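Inositol 2-dehydrogenase (Sinorhizobium meliloti, PDB 4HKT) oxidises myo-inositol to scyllo-inosose with NAD(+) as the hydride acceptor, the first step of myo-inositol degradation to acetyl-CoA. Local coordinates at residues Ile69-Thr73 with Asp74-Asp78; Gly166-Arg170 with Asp171-His175; Ile199-Ala202 with Ile203-Gly207; Ala318-Ser321 with Val322-Arg326. All blocks are in the same frame, centred on the assembly; numbering follows the deposited sequence.

Contact 1. Residues Ile69-Thr73 with Asp74-Asp78; sequences ICTPT and DTHAD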
loop_
_atom_site.group_PDB
_atom_site.type_symbol
_atom_site.label_atom_id
_atom_site.label_comp_id
_atom_site.label_asym_id
_atom_site.label_seq_id
_atom_site.Cartn_x
_atom_site.Cartn_y
_atom_site.Cartn_z
ATOM N N ILE B 69 -6.871 -12.769 -36.196
ATOM C CA ILE B 69 -5.626 -12.695 -36.962
ATOM C C ILE B 69 -4.471 -12.353 -36.008
ATOM O O ILE B 69 -4.385 -11.222 -35.460
ATOM C CB ILE B 69 -5.704 -11.667 -38.102
ATOM C CG1 ILE B 69 -6.890 -11.949 -39.020
ATOM C CG2 ILE B 69 -4.381 -11.624 -38.857
ATOM C CD1 ILE B 69 -7.236 -10.812 -39.971
ATOM N N CYS B 70 -3.613 -13.361 -35.820
ATOM C CA CYS B 70 -2.439 -13.320 -34.966
ATOM C C CYS B 70 -1.186 -13.688 -35.774
ATOM O O CYS B 70 -0.219 -14.138 -35.209
ATOM C CB CYS B 70 -2.600 -14.327 -33.815
ATOM S SG CYS B 70 -4.056 -13.957 -32.816
ATOM N N THR B 71 -1.228 -13.516 -37.083
ATOM C CA THR B 71 -0.083 -13.806 -37.939
ATOM C C THR B 71 0.906 -12.639 -37.887
ATOM O O THR B 71 0.646 -11.625 -37.252
ATOM C CB THR B 71 -0.557 -14.036 -39.387
ATOM O OG1 THR B 71 -1.470 -12.996 -39.737
ATOM C CG2 THR B 71 -1.245 -15.393 -39.533
ATOM N N PRO B 72 2.040 -12.760 -38.575
ATOM C CA PRO B 72 2.963 -11.634 -38.575
ATOM C C PRO B 72 2.343 -10.341 -39.101
ATOM O O PRO B 72 1.442 -10.379 -39.937
ATOM C CB PRO B 72 4.053 -12.094 -39.535
ATOM C CG PRO B 72 4.060 -13.576 -39.381
ATOM C CD PRO B 72 2.606 -13.928 -39.272
ATOM N N THR B 73 2.878 -9.218 -38.630
ATOM C CA THR B 73 2.382 -7.881 -38.951
ATOM C C THR B 73 2.249 -7.582 -40.442
ATOM O O THR B 73 1.274 -6.975 -40.843
ATOM C CB THR B 73 3.307 -6.836 -38.338
ATOM O OG1 THR B 73 3.252 -6.937 -36.914
ATOM C CG2 THR B 73 2.946 -5.429 -38.808
ATOM N N ASP B 74 3.225 -8.013 -41.256
ATOM C CA ASP B 74 3.155 -7.810 -42.709
ATOM C C ASP B 74 2.019 -8.525 -43.465
ATOM O O ASP B 74 1.820 -8.236 -44.623
ATOM C CB ASP B 74 4.520 -8.076 -43.383
ATOM C CG ASP B 74 4.952 -9.541 -43.326
ATOM O OD1 ASP B 74 4.176 -10.418 -42.923
ATOM O OD2 ASP B 74 6.093 -9.821 -43.731
ATOM N N THR B 75 1.258 -9.392 -42.793
ATOM C CA THR B 75 0.076 -10.036 -43.375
ATOM C C THR B 75 -1.269 -9.443 -42.948
ATOM O O THR B 75 -2.292 -9.756 -43.535
ATOM C CB THR B 75 0.042 -11.515 -42.992
ATOM O OG1 THR B 75 -0.043 -11.641 -41.561
ATOM C CG2 THR B 75 1.323 -12.237 -43.510
ATOM N N HIS B 76 -1.261 -8.556 -41.953
ATOM C CA HIS B 76 -2.504 -8.025 -41.388
ATOM C C HIS B 76 -3.434 -7.359 -42.368
ATOM O O HIS B 76 -4.607 -7.739 -42.443
ATOM C CB HIS B 76 -2.201 -7.132 -40.179
ATOM C CG HIS B 76 -1.679 -7.918 -39.018
ATOM N ND1 HIS B 76 -1.467 -7.376 -37.764
ATOM C CD2 HIS B 76 -1.336 -9.228 -38.928
ATOM C CE1 HIS B 76 -1.007 -8.316 -36.957
ATOM N NE2 HIS B 76 -0.924 -9.449 -37.641
ATOM N N ALA B 77 -2.958 -6.365 -43.109
ATOM C CA ALA B 77 -3.910 -5.569 -43.882
ATOM C C ALA B 77 -4.579 -6.406 -44.992
ATOM O O ALA B 77 -5.793 -6.290 -45.261
ATOM C CB ALA B 77 -3.268 -4.317 -44.439
ATOM N N ASP B 78 -3.778 -7.255 -45.613
ATOM C CA ASP B 78 -4.266 -8.107 -46.691
ATOM C C ASP B 78 -5.272 -9.116 -46.136
ATOM O O ASP B 78 -6.293 -9.385 -46.743
ATOM C CB ASP B 78 -3.087 -8.856 -47.329
ATOM C CG ASP B 78 -2.258 -7.983 -48.249
ATOM O OD1 ASP B 78 -2.678 -6.862 -48.573
ATOM O OD2 ASP B 78 -1.157 -8.417 -48.653
HETATM O O HOH W 1 -0.240 -5.655 -42.998
#

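Contact 2. Residues Gly166-Arg170 with Asp171-His175; sequences GGIFR and DMTIH. With EDO (1,2-ethanediol), chain X.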
loop_
_atom_site.group_PDB
_atom_site.type_symbol
_atom_site.label_atom_id
_atom_site.label_comp_id
_atom_site.label_asym_id
_atom_site.label_seq_id
_atom_site.Cartn_x
_atom_site.Cartn_y
_atom_site.Cartn_z
ATOM N N GLY B 166 8.695 -1.780 -37.070
ATOM C CA GLY B 166 8.440 -0.377 -37.240
ATOM C C GLY B 166 8.989 0.562 -36.158
ATOM O O GLY B 166 8.721 1.780 -36.196
ATOM N N GLY B 167 9.701 -0.001 -35.188
ATOM C CA GLY B 167 10.361 0.764 -34.145
ATOM C C GLY B 167 9.492 0.920 -32.922
ATOM O O GLY B 167 8.295 0.595 -32.946
ATOM N N ILE B 168 10.127 1.358 -31.832
ATOM C CA ILE B 168 9.511 1.296 -30.523
ATOM C C ILE B 168 8.176 2.051 -30.474
ATOM O O ILE B 168 7.208 1.586 -29.833
ATOM C CB ILE B 168 10.475 1.805 -29.426
ATOM C CG1 ILE B 168 9.885 1.587 -28.043
ATOM C CG2 ILE B 168 10.761 3.307 -29.594
ATOM C CD1 ILE B 168 10.912 1.771 -26.958
ATOM N N PHE B 169 8.070 3.162 -31.198
ATOM C CA PHE B 169 6.818 3.951 -31.146
ATOM C C PHE B 169 5.667 3.211 -31.787
ATOM O O PHE B 169 4.559 3.218 -31.267
ATOM C CB PHE B 169 7.012 5.298 -31.793
ATOM C CG PHE B 169 7.953 6.207 -31.020
ATOM C CD1 PHE B 169 7.625 6.621 -29.730
ATOM C CD2 PHE B 169 9.133 6.662 -31.588
ATOM C CE1 PHE B 169 8.459 7.463 -29.024
ATOM C CE2 PHE B 169 9.983 7.498 -30.877
ATOM C CZ PHE B 169 9.640 7.906 -29.591
ATOM N N ARG B 170 5.942 2.561 -32.919
ATOM C CA ARG B 170 4.932 1.775 -33.630
ATOM C C ARG B 170 4.644 0.439 -32.969
ATOM O O ARG B 170 3.535 -0.071 -33.071
ATOM C CB ARG B 170 5.318 1.598 -35.100
ATOM C CG ARG B 170 5.507 2.923 -35.815
ATOM C CD ARG B 170 5.568 2.785 -37.336
ATOM N NE ARG B 170 5.804 4.058 -38.026
ATOM C CZ ARG B 170 6.987 4.604 -38.271
ATOM N NH1 ARG B 170 8.095 4.008 -37.878
ATOM N NH2 ARG B 170 7.056 5.782 -38.918
ATOM N N ASP B 171 5.626 -0.119 -32.275
ATOM C CA ASP B 171 5.517 -1.482 -31.764
ATOM C C ASP B 171 5.087 -1.545 -30.312
ATOM O O ASP B 171 4.327 -2.459 -29.938
ATOM C CB ASP B 171 6.815 -2.263 -31.926
ATOM C CG ASP B 171 6.700 -3.707 -31.424
ATOM O OD1 ASP B 171 6.011 -4.485 -32.099
ATOM O OD2 ASP B 171 7.291 -4.073 -30.379
HETATM N N MSE B 172 5.585 -0.621 -29.483
HETATM C CA MSE B 172 5.318 -0.654 -28.043
HETATM C C MSE B 172 4.426 0.503 -27.649
HETATM O O MSE B 172 3.340 0.316 -27.095
HETATM C CB MSE B 172 6.643 -0.544 -27.309
HETATM C CG MSE B 172 6.456 -0.557 -25.800
HETATM SE SE MSE B 172 8.185 -0.436 -24.871
HETATM C CE MSE B 172 7.320 -0.424 -23.123
ATOM N N THR B 173 4.861 1.706 -27.965
ATOM C CA THR B 173 4.159 2.902 -27.489
ATOM C C THR B 173 2.769 3.043 -28.076
ATOM O O THR B 173 1.900 3.719 -27.534
ATOM C CB THR B 173 4.970 4.145 -27.825
ATOM O OG1 THR B 173 6.343 3.860 -27.617
ATOM C CG2 THR B 173 4.554 5.290 -26.891
ATOM N N ILE B 174 2.564 2.385 -29.210
ATOM C CA ILE B 174 1.268 2.320 -29.829
ATOM C C ILE B 174 0.114 1.989 -28.856
ATOM O O ILE B 174 -0.935 2.597 -28.925
ATOM C CB ILE B 174 1.298 1.402 -31.112
ATOM C CG1 ILE B 174 0.064 1.663 -31.966
ATOM C CG2 ILE B 174 1.428 -0.057 -30.775
ATOM C CD1 ILE B 174 0.169 1.165 -33.391
ATOM N N HIS B 175 0.299 1.031 -27.965
ATOM C CA HIS B 175 -0.680 0.723 -26.944
ATOM C C HIS B 175 -0.956 1.928 -26.014
ATOM O O HIS B 175 -2.099 2.160 -25.626
ATOM C CB HIS B 175 -0.175 -0.403 -26.061
ATOM C CG HIS B 175 -0.244 -1.742 -26.697
ATOM N ND1 HIS B 175 -1.443 -2.369 -26.963
ATOM C CD2 HIS B 175 0.727 -2.604 -27.055
ATOM C CE1 HIS B 175 -1.203 -3.551 -27.495
ATOM N NE2 HIS B 175 0.102 -3.718 -27.561
HETATM C C1 EDO X . 6.530 -5.916 -27.797
HETATM O O1 EDO X . 6.897 -6.175 -29.152
HETATM C C2 EDO X . 5.702 -4.634 -27.652
HETATM O O2 EDO X . 5.824 -4.142 -26.316
#

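Contact 3. Residues Ile199-Ala202 with Ile203-Gly207; sequences IDKA and IGDAG. With EDO (1,2-ethanediol), chain Y.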
loop_
_atom_site.group_PDB
_atom_site.type_symbol
_atom_site.label_atom_id
_atom_site.label_comp_id
_atom_site.label_asym_id
_atom_site.label_seq_id
_atom_site.Cartn_x
_atom_site.Cartn_y
_atom_site.Cartn_z
ATOM N N ILE B 199 19.745 0.829 -23.218
ATOM C CA ILE B 199 19.665 -0.530 -22.703
ATOM C C ILE B 199 20.614 -1.446 -23.462
ATOM O O ILE B 199 21.409 -2.155 -22.861
ATOM C CB ILE B 199 18.208 -1.069 -22.722
ATOM C CG1 ILE B 199 17.384 -0.275 -21.712
ATOM C CG2 ILE B 199 18.186 -2.540 -22.338
ATOM C CD1 ILE B 199 15.907 -0.333 -21.982
ATOM N N ASP B 200 20.558 -1.413 -24.775
ATOM C CA ASP B 200 21.400 -2.333 -25.555
ATOM C C ASP B 200 21.746 -1.693 -26.858
ATOM O O ASP B 200 20.861 -1.344 -27.657
ATOM C CB ASP B 200 20.656 -3.667 -25.766
ATOM C CG ASP B 200 21.504 -4.709 -26.512
ATOM O OD1 ASP B 200 22.566 -4.365 -27.037
ATOM O OD2 ASP B 200 21.085 -5.874 -26.584
ATOM N N LYS B 201 23.039 -1.583 -27.122
ATOM C CA LYS B 201 23.521 -0.863 -28.298
ATOM C C LYS B 201 23.086 -1.553 -29.556
ATOM O O LYS B 201 22.928 -0.925 -30.585
ATOM C CB LYS B 201 25.061 -0.757 -28.260
ATOM C CG LYS B 201 25.718 -0.150 -29.517
ATOM C CD LYS B 201 27.231 -0.386 -29.504
ATOM C CE LYS B 201 27.824 -0.577 -30.901
ATOM N NZ LYS B 201 27.839 0.690 -31.685
ATOM N N ALA B 202 22.861 -2.856 -29.488
ATOM C CA ALA B 202 22.362 -3.579 -30.665
ATOM C C ALA B 202 20.998 -3.089 -31.146
ATOM O O ALA B 202 20.677 -3.215 -32.311
ATOM C CB ALA B 202 22.308 -5.093 -30.393
ATOM N N ILE B 203 20.190 -2.531 -30.243
ATOM C CA ILE B 203 18.912 -1.925 -30.640
ATOM C C ILE B 203 19.166 -0.683 -31.481
ATOM O O ILE B 203 18.563 -0.505 -32.564
ATOM C CB ILE B 203 18.038 -1.595 -29.400
ATOM C CG1 ILE B 203 17.720 -2.905 -28.669
ATOM C CG2 ILE B 203 16.742 -0.903 -29.810
ATOM C CD1 ILE B 203 17.069 -2.733 -27.302
ATOM N N GLY B 204 20.055 0.173 -30.989
ATOM C CA GLY B 204 20.495 1.339 -31.754
ATOM C C GLY B 204 21.101 1.004 -33.093
ATOM O O GLY B 204 20.805 1.647 -34.105
ATOM N N ASP B 205 21.952 -0.009 -33.128
ATOM C CA ASP B 205 22.560 -0.437 -34.397
ATOM C C ASP B 205 21.479 -0.884 -35.383
ATOM O O ASP B 205 21.610 -0.699 -36.594
ATOM C CB ASP B 205 23.568 -1.585 -34.172
ATOM C CG ASP B 205 24.798 -1.147 -33.374
ATOM O OD1 ASP B 205 25.116 0.083 -33.325
ATOM O OD2 ASP B 205 25.452 -2.035 -32.782
ATOM N N ALA B 206 20.399 -1.464 -34.867
ATOM C CA ALA B 206 19.272 -1.852 -35.724
ATOM C C ALA B 206 18.397 -0.660 -36.167
ATOM O O ALA B 206 17.432 -0.839 -36.877
ATOM C CB ALA B 206 18.408 -2.899 -35.018
ATOM N N GLY B 207 18.724 0.551 -35.744
ATOM C CA GLY B 207 17.910 1.711 -36.130
ATOM C C GLY B 207 16.720 2.034 -35.218
ATOM O O GLY B 207 15.835 2.798 -35.617
HETATM C C1 EDO Y . 12.823 -0.108 -36.308
HETATM O O1 EDO Y . 12.205 0.627 -37.373
HETATM C C2 EDO Y . 13.911 -0.971 -36.911
HETATM O O2 EDO Y . 14.926 -0.147 -37.478
#

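Contact 4. Residues Ala318-Ser321 with Val322-Arg326; sequences AVRS and VAEKR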
loop_
_atom_site.group_PDB
_atom_site.type_symbol
_atom_site.label_atom_id
_atom_site.label_comp_id
_atom_site.label_asym_id
_atom_site.label_seq_id
_atom_site.Cartn_x
_atom_site.Cartn_y
_atom_site.Cartn_z
ATOM N N ALA B 318 5.296 10.866 -33.374
ATOM C CA ALA B 318 6.407 10.720 -32.426
ATOM C C ALA B 318 7.769 10.502 -33.078
ATOM O O ALA B 318 8.742 11.068 -32.625
ATOM C CB ALA B 318 6.151 9.630 -31.367
ATOM N N VAL B 319 7.826 9.687 -34.123
ATOM C CA VAL B 319 9.057 9.402 -34.845
ATOM C C VAL B 319 9.626 10.697 -35.451
ATOM O O VAL B 319 10.819 10.968 -35.291
ATOM C CB VAL B 319 8.797 8.345 -35.957
ATOM C CG1 VAL B 319 10.020 8.076 -36.822
ATOM C CG2 VAL B 319 8.349 6.981 -35.368
ATOM N N ARG B 320 8.774 11.467 -36.126
ATOM C CA ARG B 320 9.144 12.773 -36.714
ATOM C C ARG B 320 9.577 13.757 -35.664
ATOM O O ARG B 320 10.562 14.466 -35.856
ATOM C CB ARG B 320 7.992 13.390 -37.518
ATOM C CG ARG B 320 7.674 12.737 -38.860
ATOM C CD ARG B 320 6.662 13.572 -39.655
ATOM N NE ARG B 320 7.108 14.968 -39.823
ATOM C CZ ARG B 320 6.331 16.013 -40.109
ATOM N NH1 ARG B 320 5.008 15.909 -40.233
ATOM N NH2 ARG B 320 6.888 17.205 -40.230
ATOM N N SER B 321 8.886 13.779 -34.532
ATOM C CA SER B 321 9.213 14.701 -33.472
ATOM C C SER B 321 10.655 14.464 -32.951
ATOM O O SER B 321 11.420 15.427 -32.757
ATOM C CB SER B 321 8.264 14.551 -32.298
ATOM O OG SER B 321 8.670 15.433 -31.266
ATOM N N VAL B 322 11.019 13.191 -32.748
ATOM C CA VAL B 322 12.343 12.887 -32.293
ATOM C C VAL B 322 13.351 13.329 -33.354
ATOM O O VAL B 322 14.340 13.966 -33.019
ATOM C CB VAL B 322 12.559 11.414 -32.001
ATOM C CG1 VAL B 322 14.037 11.172 -31.715
ATOM C CG2 VAL B 322 11.739 10.943 -30.804
ATOM N N ALA B 323 13.091 13.005 -34.618
ATOM C CA ALA B 323 14.042 13.334 -35.689
ATOM C C ALA B 323 14.186 14.826 -35.936
ATOM O O ALA B 323 15.280 15.276 -36.182
ATOM C CB ALA B 323 13.660 12.638 -36.963
ATOM N N GLU B 324 13.088 15.581 -35.845
ATOM C CA GLU B 324 13.072 17.001 -36.181
ATOM C C GLU B 324 13.236 17.899 -34.960
ATOM O O GLU B 324 13.350 19.087 -35.100
ATOM C CB GLU B 324 11.762 17.345 -36.900
ATOM C CG GLU B 324 11.670 16.691 -38.263
ATOM C CD GLU B 324 10.335 16.858 -38.972
ATOM O OE1 GLU B 324 9.619 17.853 -38.743
ATOM O OE2 GLU B 324 10.005 15.965 -39.782
ATOM N N LYS B 325 13.259 17.312 -33.774
ATOM C CA LYS B 325 13.407 18.028 -32.516
ATOM C C LYS B 325 12.320 19.093 -32.284
ATOM O O LYS B 325 12.585 20.151 -31.715
ATOM C CB LYS B 325 14.816 18.652 -32.439
ATOM C CG LYS B 325 15.924 17.618 -32.489
ATOM C CD LYS B 325 17.245 18.267 -32.123
ATOM C CE LYS B 325 18.362 17.253 -32.084
ATOM N NZ LYS B 325 18.880 17.044 -33.452
ATOM N N ARG B 326 11.104 18.795 -32.719
ATOM C CA ARG B 326 10.002 19.692 -32.511
ATOM C C ARG B 326 8.680 18.960 -32.350
ATOM O O ARG B 326 8.549 17.774 -32.657
ATOM C CB ARG B 326 9.913 20.677 -33.640
ATOM C CG ARG B 326 9.776 20.090 -35.021
ATOM C CD ARG B 326 9.339 21.167 -36.026
ATOM N NE ARG B 326 10.292 22.275 -36.045
ATOM C CZ ARG B 326 10.107 23.515 -35.561
ATOM N NH1 ARG B 326 8.948 23.909 -35.019
ATOM N NH2 ARG B 326 11.112 24.381 -35.630
#

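Contact 1. Residues Ile69-Thr73 with Asp74-Asp78
Thr71, Pro72 and Thr73 meet Thr75 and His76 in a local turn contact of the NAD-binding Rossmann domain, where the chain leaves strand 66-69 and enters helix 76-85. Two threonines and one histidine hold the turn. Thr71 OG1 donates to Thr75 OG1 at 2.7 Å, the two side chains crossing at about a right angle, and Thr75 OG1 in turn donates to Pro72 O at a short 2.5 Å. That second bond lies in the carbonyl plane. Thr75 N reaches the same oxygen from above that plane at 3.0 Å, so Pro72 O is gripped twice by one residue. The chain of bonds depends on the Thr75 torsion, which sets OG1 between the backbone N and the carbonyl carbon (chi1 61°), facing back over the turn. The imidazole of His76 folds back toward the loop: NE2 donates to Thr71 O at 2.7 Å with an N-H...O angle of 148°, while Thr73 CA sits 3.8 Å from the ring centroid, almost exactly over its face, as a CH-pi contact. His76 N returns to Thr73 O at 3.2 Å, and a water spans Thr73 O and Ala77 N. On its other nitrogen, ND1, His76 bonds to Pro95 O, which fixes the ring's rotation between two loops. Ile69, whose CG2 lies 3.9 Å from His76 CD2, packs on Leu79 and Ile80 of helix 76-85, Ile90 and Cys92 of strand 89-93, and Leu9 of strand 4-9.

Contact 2. Residues Gly166-Arg170 with Asp171-His175
Ile168 and Met172, the latter present as selenomethionine, both carry their gamma carbon opposite the backbone N (chi1 -173° and 179°), which lays the two side chains next to each other and pointing the same way, with Ile168 CG1 3.9 Å from Met172 CB. The backbone beneath them is the first turn of helix 168-184, with Gly167 at the N-cap. Here the helix widens: Ile168 O accepts from Met172 N at 2.8 Å and also from Thr173 N at 3.0 Å, the second being the i to i+5 bond of a pi-type turn. Arg170 reaches back along an extended chain, NH1 giving a bond to Gly166 O at 2.9 Å in the guanidinium plane, while NE pairs with Asp316. Asp171 carries its carboxylate away from residues 166-170, OD2 taking a very short 2.5 Å bond from O1 of an ethanediol, probably a crystallisation additive. Because Arg230 and Tyr161 also bind this carboxylate, an alanine here would probably leave the guanidinium and the hydroxyl without their shared mate. Thr173 OG1, beside the Phe169 ring, bonds Asn228. Ile168, Phe169 and Thr173 rest on strand 211-218, Phe169 and Ile174 meet helix 305-324, and Asp171 O receives Lys94 from the loop after strand 89-93.

Contact 3. Residues Ile199-Ala202 with Ile203-Gly207
Asp200, which comes right before helix 201-205, meets Ile203 and caps the helix: its OD1 accepts from Ala202 N at 2.9 Å, the donor standing above the carboxylate plane. Its backbone O takes Ile203 N at 2.9 Å, and its CB lies 4.0 Å from Ile203 CD1. Next, Lys201 sends a chain bent at chi3 and chi4 (147° and 71°) over Asp205, one turn on. NZ meets the syn lone pair of Asp205 OD1 at 3.2 Å in a salt bridge, and CE lies 3.4 Å from Asp205 OD2. The same pair is joined in the backbone by Asp205 N to Lys201 O at 2.9 Å. Ala202 O accepts from Ala206 N at 3.1 Å, close to where the short helix stops. Gly207, with phi at 88°, closes it in a Schellman motif, and an ethanediol, probably from the crystallisation liquor, donates to Ala206 O. An alanine at Ile203, the one buried residue of this surface helix, would probably open a gap beside Asp200 CB, where CD1 now lies, and lose part of the contact with Ile162. The helix rests through Ala202, Ile203 and Ala206 on helix 159-163, while Asp210, just before strand 211-218, binds the backbone N of Ile199 and Asp200.

Contact 4. Residues Ala318-Ser321 with Val322-Arg326
Regular i to i+4 bonds run from Val322 N to Ala318 O and from Ala323 N to Val319 O, both 3.1 Å, before the chain turns out of the helix at Lys325 with a positive phi of 58°. This is the C-terminal end of helix 305-324, held by an i to i+4 salt bridge on the outside and a serine bond on the inside. On the exposed side, Arg320 grips Glu324 side-on with two nitrogens. NE donates to Glu324 OE2 at 3.1 Å within the guanidinium plane, and NH2 reaches the syn lone pair of Glu324 OE1 at 3.2 Å. The two flat groups are turned 46° apart, so the fit is not coplanar: OE2 is met from above the carboxylate plane. Val322 leans the other way, onto Ala193 and Ala195 of strand 188-196. At the last turn, Ser321 O takes weak bonds from Lys325 N and Arg326 N, the residues just after the helix, while Lys325 makes backbone hydrogen bonds to a second subunit. The Ser321 torsion (chi1 177°) directs the hydroxyl toward the chain that follows the helix. There the buried OG, also bonded to Ala193 N, donates to Arg326 O at 2.7 Å, and Ser321 CA adds a 3.2 Å CA-H...O contact to the same oxygen.

How the contacts relate
The contacts follow one another along the chain. Contact 1 belongs to the dinucleotide-binding Rossmann domain, contacts 2 and 3 to the C-terminal domain, and contact 4 lies near the end of the chain. Contacts 1 and 2 lie about 16 Å apart between centres and do not touch; Lys94 bridges from the Rossmann side to the helix of contact 2. Contacts 2 and 4 do meet: Phe169 packs on Ala318, Val319 and Val322, with Phe169 CD1 3.7 Å from Ala318 CB. Their helices, 168-184 and 305-324, pack on strands 211-218 and 188-196 of the mixed sheet, forming one helix-on-sheet layer. Contact 3 stands about 15 Å from contact 2 between centres. Residues of contacts 3 and 4 also reach a second subunit.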